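Local coordinates for methoxy mycolic acid synthase 2 (PDB 1TPY), which catalyses the S-adenosylmethionine-dependent formation of cis cyclopropane rings in mycolic acids of the Mycobacterium tuberculosis cell envelope, at residues H15-D20 with L95-A100; I71-G76 with A101-S106; N89-T94 with R117-G122. All coordinates share one frame; numbering follows the deposited sequence.

Contact 1: H15-D20 with L95-A100; sequences HYDLSD and LSKNQA. With SAH (S-adenosyl-L-homocysteine), chain C; 16A (cetyl-trimethyl-ammonium), chain D.
Asp17, the first residue to leave the helical path after helix 9-16, places its CA 5.5 Å from the CA of Asn98, so the 15-20 turn lies against the N-terminal turn of helix 97-108. This helix follows the second strand of the Rossmann-like methyltransferase fold, and the contact is a helix N-terminus capped by Ser96 beside the cofactor ribose, with the Asp17 carboxylate accepting from amides of the first turn. Asp17 has CG anti to its carbonyl carbon (chi1 -79°), which directs both carboxylate oxygens to the helix start. OD1 of Asp17 accepts from Lys97 N at 3.0 Å through its syn lone pair. OD2 takes two donors from opposite faces of the carboxylate: Ser96 OG at 2.6 Å, 28° out of the plane on the syn side, and Asn98 N at 2.9 Å, from 46° above it. Ser96 OG in turn accepts from Gln99 N, the classic N-cap bond, and therefore works in both directions. Three donors around one carboxylate at a helix N-terminus would probably favour its ionised form.

Tyr16, at the end of helix 9-16, faces the ligands. C3' of S-adenosylhomocysteine sits over one face of its ring and His15 CD2 over the other, while C17 of the cetyl-trimethyl-ammonium lies at the edge. Tyr16 CE2 comes within 3.3 Å of the cofactor SD, and its hydroxyl is hydrogen-bonded to His141. From the helix side, the extended Gln99 side chain donates through NE2 to O3' of the cofactor at 2.6 Å, and Leu95 N donates to O2'. Gln99 OE1 is buried, approaches the Tyr16 ring obliquely and has no polar partner in the model. At the outer end, one water donates to both Asp20 OD2 (2.7 Å) and Asn98 O (2.7 Å).

Contact 2: I71-G76 with A101-S106; sequences IGCGWG and AHVQKS. With SAH (S-adenosyl-L-homocysteine), chain C.
Trp75, Val103 and His102 contribute most of the buried surface where the glycine-rich loop 71-76 meets the middle of helix 97-108. Trp75 and His102 form a T-shaped (edge-to-face) pair: the Trp75 five-membered ring presents its edge to the His102 face, with the planes at 90° and the ring centroids 4.8 Å apart. The atom that touches is Trp75 CD1, 3.5 Å from His102 CG and displaced toward the rim of the imidazole. His102 reaches it because its CG stands anti to the backbone N (chi1 177°). Next to CD1 on the same edge, NE1 makes a weak hydrogen bond to Asp20 OD1, while Trp75 O accepts from Arg80 NH1.

Val103 meets backbone instead of a ring. Its CG2 methyl, anti to the carbonyl carbon, presses into the type II' turn of Cys73 to Gly76 and lies 3.4 Å from both Gly74 O and Gly76 N. Gly76 has positive phi and no side chain, which permits so close an approach to its amide. That turn is closed by the bond from Gly76 N to Cys73 O.

The same loop also binds the cofactor: Gly72 O accepts from the amino N of S-adenosylhomocysteine at 2.6 Å, and Gly74, with its O against Val103, gives a weak bond from its N to O3'. Gly72, Cys73 and Gly74 belong to the S-adenosylmethionine site, consistent with the Rossmann-type glycine motif after the first strand. Edge-to-face aromatic contact and a methyl packed on backbone imply that the fit depends on shape and on the absence of a side chain at Gly76.

Contact 3: N89-T94 with R117-G122; sequences NVVGLT and RVLLAG. With SAH (S-adenosyl-L-homocysteine), chain C.
The guanidinium of Arg117 has Val91 CG2 over one of its faces, with NE and NH1 of Arg117 each 4.0 Å from that methyl, while NH1 also forms a salt bridge with Glu128. Arg117 CG lies between the backbone N and the carbonyl carbon (chi1 53°), and from there the extended chain runs side by side with Val91. This pair belongs to a parallel beta-alpha-beta crossover of the Rossmann-like sheet: strand 89-94, helix 97-108, then the outermost strand 116-120. The two strand axes approach to 4.6 Å and their directions differ by 20°.

Parallel register is evident from the bonding pattern, in which residues of one strand bond to those flanking their counterparts. Arg117 N donates to Val90 O, and Gly92 N to Arg117 O at 2.9 Å; Leu119 N then donates to Gly92 O at 2.8 Å, and Thr94 N to Leu119 O. Beyond them the pairing frays, the bond from Ala121 N to Thr94 O being weak.

On the face carrying Arg117, Leu93 CD2 packs 3.8 Å from Leu119 CB, and Leu119 CD1 crosses to Val91 CG1; Phe126 adds to this cluster. On the other face Thr94 CG2 meets Val118 CG2, which helix 97-108 covers through Val103. The end of strand 89-94 and the loop after strand 116-120 form part of the cofactor pocket: Gly122 CA approaches N1 of the adenine, and Thr94 OG1, anti to its backbone N, is hydrogen-bonded to ribose O2' at 3.0 Å.

In the fold
Contacts 1 and 2 share helix 97-108, the first using its N-terminus and the second its middle, while contact 3 pairs the strands that precede and follow that helix. Contacts 2 and 3 are buried, their centres 8 Å apart, and are joined where Gly72 N and Cys73 N meet Leu93 O. Contact 1 is only partly buried and relies on a carboxylate at a helix N-terminus and a water, whereas contact 2 is aromatic and apolar packing and contact 3 is mainly backbone pairing. All three touch S-adenosylhomocysteine and meet at its ribose, contact 2 also holding the amino group. Gln99 CB against Gly74 O ties contact 1 to contact 2.

Contact 1: H15-D20 with L95-A100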
# COMPACT_ATOMS: atom_id res chain seq x y z
N HIS A 15 -12.01 5.15 -4.56
CA HIS A 15 -11.85 3.76 -4.14
C HIS A 15 -11.96 3.59 -2.62
O HIS A 15 -12.86 2.90 -2.13
CB HIS A 15 -10.50 3.20 -4.60
CG HIS A 15 -10.34 1.74 -4.36
ND1 HIS A 15 -10.65 0.78 -5.31
CD2 HIS A 15 -9.94 1.05 -3.26
CE1 HIS A 15 -10.46 -0.42 -4.80
NE2 HIS A 15 -10.03 -0.29 -3.56
N TYR A 16 -11.06 4.22 -1.87
CA TYR A 16 -11.04 4.06 -0.42
C TYR A 16 -12.16 4.68 0.39
O TYR A 16 -12.33 4.35 1.57
CB TYR A 16 -9.69 4.52 0.14
CG TYR A 16 -8.54 3.87 -0.57
CD1 TYR A 16 -7.92 4.50 -1.65
CD2 TYR A 16 -8.13 2.58 -0.23
CE1 TYR A 16 -6.93 3.86 -2.38
CE2 TYR A 16 -7.14 1.93 -0.96
CZ TYR A 16 -6.55 2.57 -2.03
OH TYR A 16 -5.59 1.92 -2.76
N ASP A 17 -12.94 5.58 -0.20
CA ASP A 17 -14.04 6.18 0.54
C ASP A 17 -15.38 5.54 0.18
O ASP A 17 -16.43 6.03 0.57
CB ASP A 17 -14.08 7.69 0.31
CG ASP A 17 -13.04 8.43 1.14
OD1 ASP A 17 -12.84 9.64 0.92
OD2 ASP A 17 -12.44 7.81 2.04
N LEU A 18 -15.32 4.43 -0.55
CA LEU A 18 -16.53 3.71 -0.95
C LEU A 18 -17.40 3.42 0.27
O LEU A 18 -18.59 3.75 0.29
CB LEU A 18 -16.15 2.38 -1.62
CG LEU A 18 -17.35 1.54 -2.08
CD1 LEU A 18 -18.10 2.31 -3.17
CD2 LEU A 18 -16.88 0.20 -2.61
N SER A 19 -16.81 2.80 1.28
CA SER A 19 -17.51 2.46 2.52
C SER A 19 -16.65 1.55 3.38
O SER A 19 -16.23 0.48 2.94
CB SER A 19 -18.83 1.74 2.21
OG SER A 19 -19.35 1.13 3.37
N ASP A 20 -16.40 1.97 4.61
CA ASP A 20 -15.60 1.17 5.53
C ASP A 20 -16.29 -0.16 5.81
O ASP A 20 -15.65 -1.19 5.97
CB ASP A 20 -15.38 1.93 6.84
CG ASP A 20 -14.24 2.91 6.74
OD1 ASP A 20 -13.78 3.17 5.60
OD2 ASP A 20 -13.80 3.42 7.79
N LEU A 95 -5.31 10.22 1.62
CA LEU A 95 -6.18 11.07 0.83
C LEU A 95 -7.63 10.64 1.03
O LEU A 95 -8.55 11.25 0.49
CB LEU A 95 -5.80 10.96 -0.65
CG LEU A 95 -4.34 11.26 -0.98
CD1 LEU A 95 -4.16 11.19 -2.49
CD2 LEU A 95 -3.96 12.64 -0.46
N SER A 96 -7.81 9.58 1.81
CA SER A 96 -9.13 9.04 2.09
C SER A 96 -9.78 9.65 3.33
O SER A 96 -9.23 9.59 4.43
CB SER A 96 -9.03 7.53 2.28
OG SER A 96 -10.17 7.04 2.98
N LYS A 97 -10.96 10.24 3.15
CA LYS A 97 -11.66 10.84 4.28
C LYS A 97 -12.05 9.78 5.30
O LYS A 97 -11.88 9.99 6.51
CB LYS A 97 -12.92 11.58 3.82
CG LYS A 97 -12.68 13.05 3.47
CD LYS A 97 -14.00 13.79 3.27
CE LYS A 97 -14.58 13.57 1.88
NZ LYS A 97 -13.80 14.27 0.81
N ASN A 98 -12.58 8.66 4.83
CA ASN A 98 -12.98 7.59 5.75
C ASN A 98 -11.79 7.06 6.53
O ASN A 98 -11.90 6.77 7.72
CB ASN A 98 -13.65 6.45 4.99
CG ASN A 98 -14.97 6.86 4.36
OD1 ASN A 98 -15.51 7.92 4.68
ND2 ASN A 98 -15.50 6.02 3.48
N GLN A 99 -10.65 6.93 5.88
CA GLN A 99 -9.47 6.42 6.56
C GLN A 99 -8.98 7.40 7.61
O GLN A 99 -8.57 7.01 8.70
CB GLN A 99 -8.36 6.09 5.55
CG GLN A 99 -8.63 4.79 4.78
CD GLN A 99 -7.61 4.50 3.69
OE1 GLN A 99 -7.57 3.40 3.13
NE2 GLN A 99 -6.80 5.49 3.37
N ALA A 100 -9.04 8.69 7.30
CA ALA A 100 -8.60 9.72 8.24
C ALA A 100 -9.45 9.65 9.50
O ALA A 100 -8.93 9.58 10.61
CB ALA A 100 -8.70 11.10 7.60
N SAH C . -0.63 1.53 3.67
CA SAH C . -1.95 0.96 3.97
CB SAH C . -3.01 1.42 2.94
CG SAH C . -2.75 1.14 1.46
SD SAH C . -4.09 1.72 0.38
C SAH C . -1.89 -0.57 4.00
O SAH C . -0.84 -1.12 3.62
OXT SAH C . -2.90 -1.20 4.38
C5' SAH C . -3.32 3.13 -0.46
C4' SAH C . -3.11 4.30 0.51
O4' SAH C . -2.19 5.30 0.01
C3' SAH C . -4.40 5.04 0.86
O3' SAH C . -4.41 5.32 2.27
C2' SAH C . -4.31 6.30 0.04
O2' SAH C . -5.14 7.34 0.59
C1' SAH C . -2.85 6.58 0.10
N9 SAH C . -2.33 7.53 -0.97
C8 SAH C . -2.44 7.51 -2.32
N7 SAH C . -1.87 8.48 -2.97
C5 SAH C . -1.33 9.24 -1.93
C6 SAH C . -0.58 10.45 -1.88
N6 SAH C . -0.23 11.12 -2.98
N1 SAH C . -0.20 10.93 -0.65
C2 SAH C . -0.54 10.25 0.47
N3 SAH C . -1.25 9.11 0.55
C4 SAH C . -1.61 8.66 -0.70
C1 16A D . -4.67 -5.77 -4.84
C2 16A D . -4.47 -4.76 -5.97
C3 16A D . -3.68 -5.41 -7.13
C4 16A D . -3.42 -4.51 -8.33
C5 16A D . -2.64 -5.30 -9.39
C6 16A D . -2.29 -4.52 -10.67
C7 16A D . -3.45 -4.05 -11.58
C8 16A D . -3.17 -2.90 -12.58
C9 16A D . -2.49 -1.62 -12.02
C10 16A D . -3.30 -0.81 -10.98
C11 16A D . -2.49 0.16 -10.09
C12 16A D . -3.20 0.61 -8.80
C13 16A D . -2.69 -0.14 -7.57
C14 16A D . -3.47 0.25 -6.31
C15 16A D . -3.08 -0.74 -5.21
C16 16A D . -3.97 -0.46 -3.98
N1 16A D . -3.97 -1.22 -2.65
C17 16A D . -4.79 -1.01 -1.61
C18 16A D . -4.09 -2.71 -2.89
C19 16A D . -2.62 -1.05 -2.00
O HOH W 1 -14.29 5.94 8.73

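Contact 2: I71-G76 with A101-S106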
# COMPACT_ATOMS: atom_id res chain seq x y z
N ILE A 71 3.32 7.20 4.80
CA ILE A 71 2.70 7.86 3.66
C ILE A 71 1.70 6.91 3.00
O ILE A 71 2.09 5.93 2.36
CB ILE A 71 3.77 8.29 2.64
CG1 ILE A 71 4.79 9.21 3.34
CG2 ILE A 71 3.12 9.01 1.44
CD1 ILE A 71 5.93 9.67 2.45
N GLY A 72 0.42 7.20 3.18
CA GLY A 72 -0.63 6.35 2.64
C GLY A 72 -0.94 5.30 3.69
O GLY A 72 -0.97 4.10 3.40
N CYS A 73 -1.16 5.76 4.92
CA CYS A 73 -1.41 4.92 6.09
C CYS A 73 -2.64 4.03 6.08
O CYS A 73 -2.79 3.17 6.95
CB CYS A 73 -1.46 5.80 7.34
SG CYS A 73 -2.80 7.02 7.31
N GLY A 74 -3.53 4.23 5.12
CA GLY A 74 -4.72 3.41 5.07
C GLY A 74 -5.52 3.55 6.35
O GLY A 74 -5.77 4.67 6.80
N TRP A 75 -5.91 2.42 6.94
CA TRP A 75 -6.70 2.43 8.16
C TRP A 75 -5.87 2.40 9.45
O TRP A 75 -6.38 2.06 10.52
CB TRP A 75 -7.72 1.29 8.12
CG TRP A 75 -8.91 1.61 7.25
CD1 TRP A 75 -9.99 2.38 7.60
CD2 TRP A 75 -9.12 1.23 5.89
NE1 TRP A 75 -10.85 2.50 6.53
CE2 TRP A 75 -10.33 1.81 5.47
CE3 TRP A 75 -8.39 0.45 4.98
CZ2 TRP A 75 -10.84 1.64 4.17
CZ3 TRP A 75 -8.89 0.28 3.69
CH2 TRP A 75 -10.11 0.87 3.30
N GLY A 76 -4.60 2.75 9.33
CA GLY A 76 -3.73 2.85 10.49
C GLY A 76 -3.12 1.68 11.23
O GLY A 76 -2.41 1.90 12.22
N ALA A 101 -10.77 9.66 9.33
CA ALA A 101 -11.69 9.59 10.46
C ALA A 101 -11.45 8.33 11.29
O ALA A 101 -11.39 8.39 12.52
CB ALA A 101 -13.13 9.61 9.95
N HIS A 102 -11.30 7.20 10.61
CA HIS A 102 -11.07 5.92 11.28
C HIS A 102 -9.74 5.89 12.04
O HIS A 102 -9.69 5.50 13.20
CB HIS A 102 -11.11 4.80 10.24
CG HIS A 102 -10.82 3.44 10.80
ND1 HIS A 102 -9.54 2.99 11.03
CD2 HIS A 102 -11.64 2.43 11.17
CE1 HIS A 102 -9.58 1.76 11.52
NE2 HIS A 102 -10.85 1.40 11.61
N VAL A 103 -8.65 6.30 11.39
CA VAL A 103 -7.35 6.32 12.04
C VAL A 103 -7.40 7.22 13.27
O VAL A 103 -6.88 6.87 14.33
CB VAL A 103 -6.24 6.80 11.07
CG1 VAL A 103 -4.95 7.02 11.83
CG2 VAL A 103 -6.00 5.76 9.96
N GLN A 104 -8.02 8.39 13.13
CA GLN A 104 -8.12 9.34 14.24
C GLN A 104 -8.82 8.66 15.42
O GLN A 104 -8.30 8.61 16.53
CB GLN A 104 -8.92 10.57 13.79
CG GLN A 104 -9.11 11.63 14.88
CD GLN A 104 -7.80 12.19 15.38
OE1 GLN A 104 -7.46 12.07 16.55
NE2 GLN A 104 -7.04 12.82 14.48
N LYS A 105 -10.01 8.13 15.15
CA LYS A 105 -10.80 7.45 16.15
C LYS A 105 -9.99 6.35 16.84
O LYS A 105 -9.93 6.29 18.08
CB LYS A 105 -12.05 6.87 15.47
CG LYS A 105 -12.94 6.00 16.32
CD LYS A 105 -14.13 5.51 15.48
CE LYS A 105 -14.82 4.29 16.10
NZ LYS A 105 -15.31 4.55 17.48
N SER A 106 -9.34 5.49 16.06
CA SER A 106 -8.53 4.40 16.63
C SER A 106 -7.39 4.96 17.49
O SER A 106 -7.00 4.35 18.49
CB SER A 106 -7.94 3.53 15.52
OG SER A 106 -6.76 4.11 14.99
N SAH C . -0.63 1.53 3.67
CA SAH C . -1.95 0.96 3.97
CB SAH C . -3.01 1.42 2.94
CG SAH C . -2.75 1.14 1.46
SD SAH C . -4.09 1.72 0.38
C SAH C . -1.89 -0.57 4.00
O SAH C . -0.84 -1.12 3.62
OXT SAH C . -2.90 -1.20 4.38
C5' SAH C . -3.32 3.13 -0.46
C4' SAH C . -3.11 4.30 0.51
O4' SAH C . -2.19 5.30 0.01
C3' SAH C . -4.40 5.04 0.86
O3' SAH C . -4.41 5.32 2.27
C2' SAH C . -4.31 6.30 0.04
O2' SAH C . -5.14 7.34 0.59
C1' SAH C . -2.85 6.58 0.10
N9 SAH C . -2.33 7.53 -0.97
C8 SAH C . -2.44 7.51 -2.32
N7 SAH C . -1.87 8.48 -2.97
C5 SAH C . -1.33 9.24 -1.93
C6 SAH C . -0.58 10.45 -1.88
N6 SAH C . -0.23 11.12 -2.98
N1 SAH C . -0.20 10.93 -0.65
C2 SAH C . -0.54 10.25 0.47
N3 SAH C . -1.25 9.11 0.55
C4 SAH C . -1.61 8.66 -0.70

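Contact 3: N89-T94 with R117-G122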
# COMPACT_ATOMS: atom_id res chain seq x y z
N ASN A 89 6.81 7.56 17.74
CA ASN A 89 5.66 8.45 17.57
C ASN A 89 5.29 8.24 16.11
O ASN A 89 6.14 7.87 15.31
CB ASN A 89 6.06 9.90 17.80
CG ASN A 89 6.63 10.14 19.18
OD1 ASN A 89 5.97 9.90 20.18
ND2 ASN A 89 7.87 10.60 19.24
N VAL A 90 4.03 8.49 15.75
CA VAL A 90 3.63 8.29 14.36
C VAL A 90 2.84 9.43 13.71
O VAL A 90 2.08 10.15 14.37
CB VAL A 90 2.79 6.99 14.21
CG1 VAL A 90 3.60 5.78 14.68
CG2 VAL A 90 1.51 7.10 15.00
N VAL A 91 3.03 9.58 12.41
CA VAL A 91 2.34 10.58 11.63
C VAL A 91 1.90 9.88 10.36
O VAL A 91 2.74 9.33 9.64
CB VAL A 91 3.26 11.74 11.22
CG1 VAL A 91 2.47 12.74 10.39
CG2 VAL A 91 3.85 12.41 12.47
N GLY A 92 0.60 9.88 10.09
CA GLY A 92 0.11 9.22 8.90
C GLY A 92 -0.55 10.16 7.92
O GLY A 92 -1.22 11.12 8.31
N LEU A 93 -0.36 9.89 6.63
CA LEU A 93 -0.96 10.70 5.58
C LEU A 93 -1.85 9.82 4.73
O LEU A 93 -1.49 8.69 4.40
CB LEU A 93 0.12 11.32 4.69
CG LEU A 93 1.27 12.07 5.37
CD1 LEU A 93 2.27 12.54 4.30
CD2 LEU A 93 0.73 13.27 6.15
N THR A 94 -3.03 10.34 4.38
CA THR A 94 -3.96 9.61 3.53
C THR A 94 -4.87 10.60 2.81
O THR A 94 -5.16 11.68 3.31
CB THR A 94 -4.81 8.61 4.34
OG1 THR A 94 -5.72 7.95 3.45
CG2 THR A 94 -5.60 9.33 5.43
N ARG A 117 -0.78 11.20 14.99
CA ARG A 117 -1.75 11.97 14.25
C ARG A 117 -1.85 11.49 12.81
O ARG A 117 -0.95 10.83 12.29
CB ARG A 117 -1.40 13.46 14.28
CG ARG A 117 -0.01 13.79 13.84
CD ARG A 117 0.26 15.29 13.94
NE ARG A 117 1.70 15.53 13.85
CZ ARG A 117 2.29 16.26 12.91
NH1 ARG A 117 3.60 16.40 12.93
NH2 ARG A 117 1.58 16.87 11.96
N VAL A 118 -2.97 11.82 12.19
CA VAL A 118 -3.24 11.45 10.81
C VAL A 118 -3.70 12.72 10.12
O VAL A 118 -4.51 13.46 10.65
CB VAL A 118 -4.34 10.38 10.73
CG1 VAL A 118 -5.59 10.87 11.45
CG2 VAL A 118 -4.64 10.05 9.28
N LEU A 119 -3.15 12.98 8.94
CA LEU A 119 -3.52 14.17 8.19
C LEU A 119 -4.23 13.75 6.91
O LEU A 119 -3.85 12.76 6.28
CB LEU A 119 -2.28 14.99 7.81
CG LEU A 119 -1.57 15.82 8.89
CD1 LEU A 119 -0.80 14.91 9.84
CD2 LEU A 119 -0.62 16.78 8.22
N LEU A 120 -5.29 14.48 6.55
CA LEU A 120 -5.96 14.19 5.30
C LEU A 120 -5.14 15.06 4.35
O LEU A 120 -5.43 16.24 4.18
CB LEU A 120 -7.42 14.65 5.30
CG LEU A 120 -8.10 14.39 3.94
CD1 LEU A 120 -8.26 12.89 3.72
CD2 LEU A 120 -9.46 15.07 3.90
N ALA A 121 -4.10 14.47 3.77
CA ALA A 121 -3.22 15.19 2.87
C ALA A 121 -2.27 14.22 2.17
O ALA A 121 -2.11 13.07 2.59
CB ALA A 121 -2.41 16.22 3.66
N GLY A 122 -1.64 14.69 1.10
CA GLY A 122 -0.71 13.83 0.39
C GLY A 122 0.70 14.14 0.86
O GLY A 122 0.91 15.08 1.62
N SAH C . -0.63 1.53 3.67
CA SAH C . -1.95 0.96 3.97
CB SAH C . -3.01 1.42 2.94
CG SAH C . -2.75 1.14 1.46
SD SAH C . -4.09 1.72 0.38
C SAH C . -1.89 -0.57 4.00
O SAH C . -0.84 -1.12 3.62
OXT SAH C . -2.90 -1.20 4.38
C5' SAH C . -3.32 3.13 -0.46
C4' SAH C . -3.11 4.30 0.51
O4' SAH C . -2.19 5.30 0.01
C3' SAH C . -4.40 5.04 0.86
O3' SAH C . -4.41 5.32 2.27
C2' SAH C . -4.31 6.30 0.04
O2' SAH C . -5.14 7.34 0.59
C1' SAH C . -2.85 6.58 0.10
N9 SAH C . -2.33 7.53 -0.97
C8 SAH C . -2.44 7.51 -2.32
N7 SAH C . -1.87 8.48 -2.97
C5 SAH C . -1.33 9.24 -1.93
C6 SAH C . -0.58 10.45 -1.88
N6 SAH C . -0.23 11.12 -2.98
N1 SAH C . -0.20 10.93 -0.65
C2 SAH C . -0.54 10.25 0.47
N3 SAH C . -1.25 9.11 0.55
C4 SAH C . -1.61 8.66 -0.70